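Local coordinates for type III effector XopAI (Xanthomonas citri, PDB 6K93), which probably binds arginine-containing peptides through a domain with the mono-ADP-ribosyltransferase fold, acting as a bacterial effector in plant cells, at residues P86-N91 against R120-T125; S93-Q98 against P192-L197; T165-A170 against A200-S205. All coordinates share one frame; numbering follows the deposited sequence.

In the fold
The three contacts descend from the surface into the helical part of the chain, their centres lying about 19, 16 and 9 Å from the chain centre for interactions 1, 2 and 3. Interactions 1 and 2, with centres about 14 Å apart, touch directly: Asn91 O lies 3.0 Å from Gln98 NE2, a probable hydrogen bond, and Leu90 CD1 packs on Ala194 CB. Interactions 1 and 3 (about 13 Å between centres) touch through helix 117-128 of interaction 1, whose Phe123 CZ comes within 3.5 Å of Ala170 CA. Interactions 2 and 3, about 17 Å apart between centres, use successive parts of helix 194-209.

Interaction 1. Residues P86-N91 against R120-T125; sequences PLVELN and RKQFKT
Two first torsions bring Thr125 and Val88 together: Thr125 holds OG1 anti to its carbonyl carbon (chi1 -65°), while Val88 puts CG1 between its backbone N and carbonyl carbon (chi1 66°). The motif is an extended segment laid across a helix. Residues 87-90 have polyproline-II-like backbone angles, and they pass across helix 117-128 at roughly a right angle, that helix being part of the helical region that precedes the sheets in this mono-ADP-ribosyltransferase fold.

The polar centre of the contact is the threonine hydroxyl. It donates to the main chain, with Thr125 OG1 2.7 Å from Val88 O, in the carbonyl plane and on a lone pair, the C=O...donor angle being 136°. A water supplies the second bond by donating to Thr125 OG1 over 2.7 Å. With one bond given and one received, the rotation of the hydroxyl is fixed. The same water also donates to Lys121 O at 2.9 Å, a carbonyl that already accepts the helical bond from Thr125 N. Its approach to Val88 N, 3.4 Å away, is a weak bond at most.

Apolar groups surround this network. Val88 CG1 lies 3.6 Å from Lys121 CD, the two side chains crossing at about a right angle, and the bend of the lysine at its third torsion turns its amino end away from the valine. Leu87 likewise crosses Lys124, with CD2 4.0 Å from Lys124 CE. On the other side of the hydroxyl, Leu90 and Thr125 slide past each other in opposite directions, Leu90 CG standing 4.0 Å from Thr125 CG2. Beyond it, Leu90 CD2 rests on the helix backbone itself, 3.3 Å from Gln122 O.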
loop_
_atom_site.group_PDB
_atom_site.type_symbol
_atom_site.label_atom_id
_atom_site.label_comp_id
_atom_site.label_asym_id
_atom_site.label_seq_id
_atom_site.Cartn_x
_atom_site.Cartn_y
_atom_site.Cartn_z
ATOM N N PRO A 86 -3.339 25.168 -9.517
ATOM C CA PRO A 86 -2.116 24.876 -8.753
ATOM C C PRO A 86 -1.769 23.405 -8.685
ATOM O O PRO A 86 -0.615 23.084 -8.365
ATOM C CB PRO A 86 -2.427 25.442 -7.364
ATOM C CG PRO A 86 -3.939 25.402 -7.257
ATOM C CD PRO A 86 -4.440 25.660 -8.664
ATOM N N LEU A 87 -2.695 22.499 -8.989
ATOM C CA LEU A 87 -2.372 21.078 -9.007
ATOM C C LEU A 87 -1.993 20.606 -10.401
ATOM O O LEU A 87 -2.651 20.950 -11.387
ATOM C CB LEU A 87 -3.554 20.261 -8.485
ATOM C CG LEU A 87 -3.982 20.524 -7.065
ATOM C CD1 LEU A 87 -5.284 19.776 -6.800
ATOM C CD2 LEU A 87 -2.881 20.121 -6.078
ATOM N N VAL A 88 -0.934 19.810 -10.475
ATOM C CA VAL A 88 -0.540 19.233 -11.749
ATOM C C VAL A 88 -1.578 18.195 -12.157
ATOM O O VAL A 88 -2.046 17.408 -11.330
ATOM C CB VAL A 88 0.869 18.628 -11.632
ATOM C CG1 VAL A 88 0.870 17.435 -10.685
ATOM C CG2 VAL A 88 1.393 18.237 -13.009
ATOM N N GLU A 89 -1.978 18.210 -13.430
ATOM C CA GLU A 89 -2.954 17.242 -13.923
ATOM C C GLU A 89 -2.317 15.856 -13.926
ATOM O O GLU A 89 -1.123 15.705 -14.184
ATOM C CB GLU A 89 -3.458 17.603 -15.343
ATOM C CG GLU A 89 -4.758 16.830 -15.694
ATOM C CD GLU A 89 -5.337 17.163 -17.069
ATOM O OE1 GLU A 89 -4.697 17.929 -17.803
ATOM O OE2 GLU A 89 -6.427 16.647 -17.405
ATOM N N LEU A 90 -3.095 14.841 -13.580
ATOM C CA LEU A 90 -2.582 13.482 -13.672
ATOM C C LEU A 90 -2.498 13.022 -15.114
ATOM O O LEU A 90 -3.305 13.401 -15.959
ATOM C CB LEU A 90 -3.451 12.482 -12.904
ATOM C CG LEU A 90 -3.619 12.718 -11.434
ATOM C CD1 LEU A 90 -4.636 11.703 -10.911
ATOM C CD2 LEU A 90 -2.288 12.592 -10.698
ATOM N N ASN A 91 -1.524 12.159 -15.372
ATOM C CA ASN A 91 -1.380 11.532 -16.681
ATOM C C ASN A 91 -2.461 10.474 -16.849
ATOM O O ASN A 91 -2.453 9.440 -16.170
ATOM C CB ASN A 91 0.004 10.909 -16.838
ATOM C CG ASN A 91 0.167 10.174 -18.157
ATOM O OD1 ASN A 91 -0.672 10.282 -19.058
ATOM N ND2 ASN A 91 1.241 9.406 -18.269
ATOM N N ARG A 120 5.689 12.537 -6.589
ATOM C CA ARG A 120 5.134 13.003 -5.326
ATOM C C ARG A 120 4.108 14.105 -5.549
ATOM O O ARG A 120 3.093 14.155 -4.845
ATOM C CB ARG A 120 6.276 13.443 -4.405
ATOM C CG ARG A 120 7.188 12.263 -4.115
ATOM C CD ARG A 120 8.132 12.501 -2.962
ATOM N NE ARG A 120 9.135 13.540 -3.169
ATOM C CZ ARG A 120 10.370 13.323 -3.607
ATOM N NH1 ARG A 120 10.752 12.100 -3.939
ATOM N NH2 ARG A 120 11.201 14.338 -3.736
ATOM N N LYS A 121 4.339 14.977 -6.539
ATOM C CA LYS A 121 3.365 16.014 -6.861
ATOM C C LYS A 121 2.125 15.400 -7.506
ATOM O O LYS A 121 1.000 15.855 -7.266
ATOM C CB LYS A 121 4.001 17.055 -7.788
ATOM C CG LYS A 121 3.202 18.344 -7.911
ATOM C CD LYS A 121 3.656 19.137 -9.131
ATOM C CE LYS A 121 5.103 19.598 -9.008
ATOM N NZ LYS A 121 5.419 20.651 -10.014
ATOM N N GLN A 122 2.308 14.357 -8.325
ATOM C CA GLN A 122 1.172 13.626 -8.870
ATOM C C GLN A 122 0.360 12.986 -7.765
ATOM O O GLN A 122 -0.871 13.009 -7.798
ATOM C CB GLN A 122 1.651 12.574 -9.865
ATOM C CG GLN A 122 2.087 13.177 -11.192
ATOM C CD GLN A 122 3.028 12.299 -11.990
ATOM O OE1 GLN A 122 3.395 11.200 -11.589
ATOM N NE2 GLN A 122 3.420 12.799 -13.160
ATOM N N PHE A 123 1.034 12.418 -6.762
ATOM C CA PHE A 123 0.302 11.830 -5.647
ATOM C C PHE A 123 -0.481 12.909 -4.882
ATOM O O PHE A 123 -1.641 12.706 -4.497
ATOM C CB PHE A 123 1.278 11.076 -4.729
ATOM C CG PHE A 123 0.700 10.722 -3.394
ATOM C CD1 PHE A 123 -0.475 9.998 -3.312
ATOM C CD2 PHE A 123 1.322 11.114 -2.220
ATOM C CE1 PHE A 123 -1.038 9.695 -2.098
ATOM C CE2 PHE A 123 0.765 10.805 -0.996
ATOM C CZ PHE A 123 -0.412 10.098 -0.923
ATOM N N LYS A 124 0.106 14.086 -4.705
ATOM C CA LYS A 124 -0.628 15.199 -4.100
ATOM C C LYS A 124 -1.921 15.476 -4.867
ATOM O O LYS A 124 -2.995 15.600 -4.268
ATOM C CB LYS A 124 0.250 16.459 -4.046
ATOM C CG LYS A 124 -0.483 17.688 -3.543
ATOM C CD LYS A 124 0.393 18.904 -3.483
ATOM C CE LYS A 124 -0.389 20.054 -2.891
ATOM N NZ LYS A 124 0.438 21.277 -2.754
ATOM N N THR A 125 -1.836 15.572 -6.200
ATOM C CA THR A 125 -3.053 15.782 -6.975
ATOM C C THR A 125 -4.031 14.635 -6.787
ATOM O O THR A 125 -5.230 14.858 -6.591
ATOM C CB THR A 125 -2.730 15.939 -8.447
ATOM O OG1 THR A 125 -1.978 17.126 -8.607
ATOM C CG2 THR A 125 -4.017 16.029 -9.283
HETATM O O HOH W 1 -0.009 18.599 -7.469
#

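Interaction 2. Residues S93-Q98 against P192-L197; sequences SDLIKQ and PTAHGL
The backbones come closest at the helix starts, Leu95 CA to Pro192 CA being 6.2 Å, and stand wider one turn on, at 8.0 Å between Gln98 CA and Leu197 CA. Leu95 carries the contact. Its CG is anti to the carbonyl carbon (chi1 -69°), and the branch reaches over the first turn of the partner helix, with CD2 3.7 Å from Ala194 N and also touching Leu197 CD1. Nearer the root of the side chain, Leu95 CB meets Pro192 CG at 3.9 Å. Gln98 adds its aliphatic base, CB lying 3.8 Å from Leu197 CD1, while its amide turns back within its own segment: Gln98 NE2 donates to Ser93 O at 2.9 Å, almost in the amide plane but tilted from the carbonyl plane. No hydrogen bond joins the two segments, and the junction is apolar. Each helix instead ties its own end. Lys97 N bonds Asp94 OD1 at 3.1 Å, from above the carboxylate plane, and Gly196 N bonds Thr193 OG1 at 2.9 Å. The arrangement is a packing of two N-capped helix starts, Asp94 and Thr193 being the N-caps, within the helical region of this mono-ADP-ribosyltransferase fold.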
loop_
_atom_site.group_PDB
_atom_site.type_symbol
_atom_site.label_atom_id
_atom_site.label_comp_id
_atom_site.label_asym_id
_atom_site.label_seq_id
_atom_site.Cartn_x
_atom_site.Cartn_y
_atom_site.Cartn_z
ATOM N N SER A 93 -3.198 9.132 -19.985
ATOM C CA SER A 93 -3.059 8.448 -21.270
ATOM C C SER A 93 -2.549 7.023 -21.069
ATOM O O SER A 93 -1.646 6.781 -20.261
ATOM C CB SER A 93 -2.149 9.244 -22.213
ATOM O OG SER A 93 -0.785 9.073 -21.871
ATOM N N ASP A 94 -3.176 6.097 -21.787
ATOM C CA ASP A 94 -2.918 4.672 -21.783
ATOM C C ASP A 94 -2.580 4.157 -20.401
ATOM O O ASP A 94 -1.423 3.837 -20.099
ATOM C CB ASP A 94 -1.804 4.296 -22.753
ATOM C CG ASP A 94 -1.835 2.833 -23.109
ATOM O OD1 ASP A 94 -2.598 2.068 -22.473
ATOM O OD2 ASP A 94 -1.105 2.432 -24.038
ATOM N N LEU A 95 -3.617 4.044 -19.582
ATOM C CA LEU A 95 -3.431 3.579 -18.215
ATOM C C LEU A 95 -2.986 2.124 -18.153
ATOM O O LEU A 95 -2.272 1.730 -17.221
ATOM C CB LEU A 95 -4.722 3.779 -17.430
ATOM C CG LEU A 95 -5.061 5.251 -17.156
ATOM C CD1 LEU A 95 -6.481 5.368 -16.639
ATOM C CD2 LEU A 95 -4.061 5.854 -16.174
ATOM N N ILE A 96 -3.391 1.301 -19.116
ATOM C CA ILE A 96 -2.914 -0.078 -19.129
ATOM C C ILE A 96 -1.400 -0.121 -19.347
ATOM O O ILE A 96 -0.681 -0.870 -18.672
ATOM C CB ILE A 96 -3.680 -0.881 -20.200
ATOM C CG1 ILE A 96 -5.117 -1.091 -19.716
ATOM C CG2 ILE A 96 -3.014 -2.203 -20.453
ATOM C CD1 ILE A 96 -5.970 -1.993 -20.588
ATOM N N LYS A 97 -0.887 0.703 -20.265
ATOM C CA LYS A 97 0.561 0.764 -20.449
ATOM C C LYS A 97 1.249 1.326 -19.208
ATOM O O LYS A 97 2.315 0.843 -18.809
ATOM C CB LYS A 97 0.912 1.613 -21.675
ATOM C CG LYS A 97 2.404 1.731 -21.926
ATOM C CD LYS A 97 2.677 2.331 -23.302
ATOM C CE LYS A 97 4.122 2.107 -23.737
ATOM N NZ LYS A 97 4.336 2.390 -25.188
ATOM N N GLN A 98 0.660 2.346 -18.575
ATOM C CA GLN A 98 1.259 2.867 -17.345
ATOM C C GLN A 98 1.358 1.792 -16.279
ATOM O O GLN A 98 2.357 1.706 -15.560
ATOM C CB GLN A 98 0.442 4.023 -16.797
ATOM C CG GLN A 98 0.557 5.287 -17.570
ATOM C CD GLN A 98 -0.091 6.411 -16.821
ATOM O OE1 GLN A 98 0.281 6.715 -15.686
ATOM N NE2 GLN A 98 -1.083 7.038 -17.444
ATOM N N PRO A 192 -6.993 -0.119 -14.044
ATOM C CA PRO A 192 -6.173 0.881 -13.360
ATOM C C PRO A 192 -6.803 2.260 -13.446
ATOM O O PRO A 192 -7.592 2.568 -14.346
ATOM C CB PRO A 192 -4.841 0.825 -14.112
ATOM C CG PRO A 192 -5.211 0.474 -15.483
ATOM C CD PRO A 192 -6.428 -0.465 -15.359
ATOM N N THR A 193 -6.490 3.074 -12.451
ATOM C CA THR A 193 -6.818 4.488 -12.497
ATOM C C THR A 193 -5.544 5.289 -12.310
ATOM O O THR A 193 -4.581 4.833 -11.694
ATOM C CB THR A 193 -7.836 4.893 -11.412
ATOM O OG1 THR A 193 -7.243 4.761 -10.109
ATOM C CG2 THR A 193 -9.073 4.023 -11.501
ATOM N N ALA A 194 -5.553 6.506 -12.847
ATOM C CA ALA A 194 -4.430 7.407 -12.607
ATOM C C ALA A 194 -4.226 7.657 -11.122
ATOM O O ALA A 194 -3.088 7.712 -10.642
ATOM C CB ALA A 194 -4.652 8.737 -13.334
ATOM N N HIS A 195 -5.320 7.835 -10.381
ATOM C CA HIS A 195 -5.195 8.095 -8.947
ATOM C C HIS A 195 -4.517 6.930 -8.231
ATOM O O HIS A 195 -3.627 7.117 -7.385
ATOM C CB HIS A 195 -6.560 8.347 -8.335
ATOM C CG HIS A 195 -7.188 9.609 -8.814
ATOM N ND1 HIS A 195 -7.608 9.770 -10.116
ATOM C CD2 HIS A 195 -7.448 10.776 -8.177
ATOM C CE1 HIS A 195 -8.090 10.994 -10.254
ATOM N NE2 HIS A 195 -8.019 11.618 -9.091
ATOM N N GLY A 196 -4.953 5.715 -8.535
ATOM C CA GLY A 196 -4.369 4.545 -7.909
ATOM C C GLY A 196 -2.897 4.387 -8.226
ATOM O O GLY A 196 -2.101 4.044 -7.356
ATOM N N LEU A 197 -2.520 4.598 -9.485
ATOM C CA LEU A 197 -1.116 4.444 -9.856
ATOM C C LEU A 197 -0.246 5.474 -9.149
ATOM O O LEU A 197 0.865 5.168 -8.708
ATOM C CB LEU A 197 -0.952 4.548 -11.379
ATOM C CG LEU A 197 -1.598 3.410 -12.154
ATOM C CD1 LEU A 197 -1.608 3.759 -13.631
ATOM C CD2 LEU A 197 -0.906 2.083 -11.918
#

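Interaction 3. Residues T165-A170 against A200-S205; sequences TEDLVA and AKCIIS
Glu166 meets the partner helix only through its main chain, with O 4.4 Å from Cys202 CB; its side chain leads away to a long, weak ion pair with Arg120. Asp167, next in sequence, makes the polar link. Its CG is anti to the carbonyl carbon (chi1 -73°), which brings the carboxylate across to Ser205, whose OG donates to Asp167 OD2 at 2.8 Å from above the carboxylate plane, 44° out of it. The other oxygen, OD1, lies 3.6 Å from Cys202 SG and is hydrogen-bonded to Ser115 OG, while Ser115 N bonds Ser205 OG. Both oxygens of this buried carboxylate therefore have a partner, and Ser115 steadies both ends of the link. The short helical segments cross nearly at right angles (99°) with axes 7.7 Å apart, a close crossing inside the helical region of the mono-ADP-ribosyltransferase fold, with Ala170, Cys202 and Ser205 as small residues at the interface. One turn beyond Asp167, Ala170 points toward the partner helix and sets its methyl between two residues: CB is 3.7 Å from Cys202 CB and equally 3.7 Å from Ile203 CG1. Phe123 of helix 117-128 also packs on Ala170 and Cys202.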
loop_
_atom_site.group_PDB
_atom_site.type_symbol
_atom_site.label_atom_id
_atom_site.label_comp_id
_atom_site.label_asym_id
_atom_site.label_seq_id
_atom_site.Cartn_x
_atom_site.Cartn_y
_atom_site.Cartn_z
ATOM N N THR A 165 8.711 13.445 2.507
ATOM C CA THR A 165 7.536 13.683 3.335
ATOM C C THR A 165 6.284 13.123 2.684
ATOM O O THR A 165 5.426 12.559 3.375
ATOM C CB THR A 165 7.382 15.176 3.598
ATOM O OG1 THR A 165 8.603 15.674 4.142
ATOM C CG2 THR A 165 6.263 15.456 4.564
ATOM N N GLU A 166 6.146 13.287 1.356
ATOM C CA GLU A 166 4.958 12.786 0.685
ATOM C C GLU A 166 4.890 11.258 0.709
ATOM O O GLU A 166 3.802 10.687 0.674
ATOM C CB GLU A 166 4.934 13.259 -0.764
ATOM C CG GLU A 166 4.857 14.764 -0.929
ATOM C CD GLU A 166 6.223 15.441 -0.958
ATOM O OE1 GLU A 166 7.247 14.842 -0.596
ATOM O OE2 GLU A 166 6.254 16.623 -1.389
ATOM N N ASP A 167 6.022 10.565 0.743
ATOM C CA ASP A 167 5.979 9.111 0.871
ATOM C C ASP A 167 5.406 8.711 2.229
ATOM O O ASP A 167 4.612 7.769 2.318
ATOM C CB ASP A 167 7.372 8.518 0.698
ATOM C CG ASP A 167 7.864 8.540 -0.733
ATOM O OD1 ASP A 167 7.105 8.851 -1.698
ATOM O OD2 ASP A 167 9.070 8.236 -0.909
ATOM N N LEU A 168 5.811 9.405 3.299
ATOM C CA LEU A 168 5.211 9.147 4.601
ATOM C C LEU A 168 3.727 9.494 4.616
ATOM O O LEU A 168 2.914 8.769 5.203
ATOM C CB LEU A 168 5.942 9.932 5.684
ATOM C CG LEU A 168 7.392 9.518 6.003
ATOM C CD1 LEU A 168 7.989 10.423 7.072
ATOM C CD2 LEU A 168 7.437 8.063 6.450
ATOM N N VAL A 169 3.344 10.578 3.934
ATOM C CA VAL A 169 1.925 10.910 3.813
ATOM C C VAL A 169 1.161 9.778 3.129
ATOM O O VAL A 169 0.036 9.450 3.508
ATOM C CB VAL A 169 1.744 12.250 3.071
ATOM C CG1 VAL A 169 0.280 12.483 2.715
ATOM C CG2 VAL A 169 2.270 13.402 3.901
ATOM N N ALA A 170 1.776 9.140 2.138
ATOM C CA ALA A 170 1.140 8.011 1.472
ATOM C C ALA A 170 0.841 6.876 2.443
ATOM O O ALA A 170 -0.193 6.210 2.316
ATOM C CB ALA A 170 2.021 7.518 0.305
ATOM N N ALA A 200 0.148 4.425 -5.600
ATOM C CA ALA A 200 0.988 3.235 -5.487
ATOM C C ALA A 200 2.464 3.594 -5.467
ATOM O O ALA A 200 3.238 3.024 -4.686
ATOM C CB ALA A 200 0.669 2.274 -6.635
ATOM N N LYS A 201 2.888 4.530 -6.326
ATOM C CA LYS A 201 4.309 4.846 -6.403
ATOM C C LYS A 201 4.829 5.364 -5.075
ATOM O O LYS A 201 5.935 5.024 -4.659
ATOM C CB LYS A 201 4.553 5.867 -7.517
ATOM C CG LYS A 201 4.193 5.326 -8.879
ATOM C CD LYS A 201 4.299 6.378 -9.955
ATOM C CE LYS A 201 3.782 5.821 -11.260
ATOM N NZ LYS A 201 3.554 6.903 -12.274
ATOM N N CYS A 202 4.063 6.201 -4.406
ATOM C CA CYS A 202 4.529 6.774 -3.150
ATOM C C CYS A 202 4.439 5.788 -1.990
ATOM O O CYS A 202 5.317 5.793 -1.122
ATOM C CB CYS A 202 3.768 8.059 -2.861
ATOM S SG CYS A 202 4.328 9.399 -3.950
ATOM N N ILE A 203 3.442 4.908 -1.969
ATOM C CA ILE A 203 3.412 3.893 -0.919
ATOM C C ILE A 203 4.572 2.926 -1.087
ATOM O O ILE A 203 5.260 2.586 -0.126
ATOM C CB ILE A 203 2.070 3.141 -0.913
ATOM C CG1 ILE A 203 0.899 4.070 -0.607
ATOM C CG2 ILE A 203 2.126 1.996 0.101
ATOM C CD1 ILE A 203 -0.469 3.407 -0.799
ATOM N N ILE A 204 4.814 2.458 -2.312
ATOM C CA ILE A 204 5.909 1.523 -2.549
ATOM C C ILE A 204 7.232 2.167 -2.181
ATOM O O ILE A 204 8.080 1.542 -1.545
ATOM C CB ILE A 204 5.910 1.033 -4.008
ATOM C CG1 ILE A 204 4.633 0.241 -4.277
ATOM C CG2 ILE A 204 7.128 0.173 -4.291
ATOM C CD1 ILE A 204 4.422 -0.094 -5.747
ATOM N N SER A 205 7.428 3.416 -2.590
ATOM C CA SER A 205 8.635 4.155 -2.246
ATOM C C SER A 205 8.811 4.239 -0.744
ATOM O O SER A 205 9.916 4.031 -0.234
ATOM C CB SER A 205 8.546 5.549 -2.874
ATOM O OG SER A 205 9.752 6.246 -2.695
#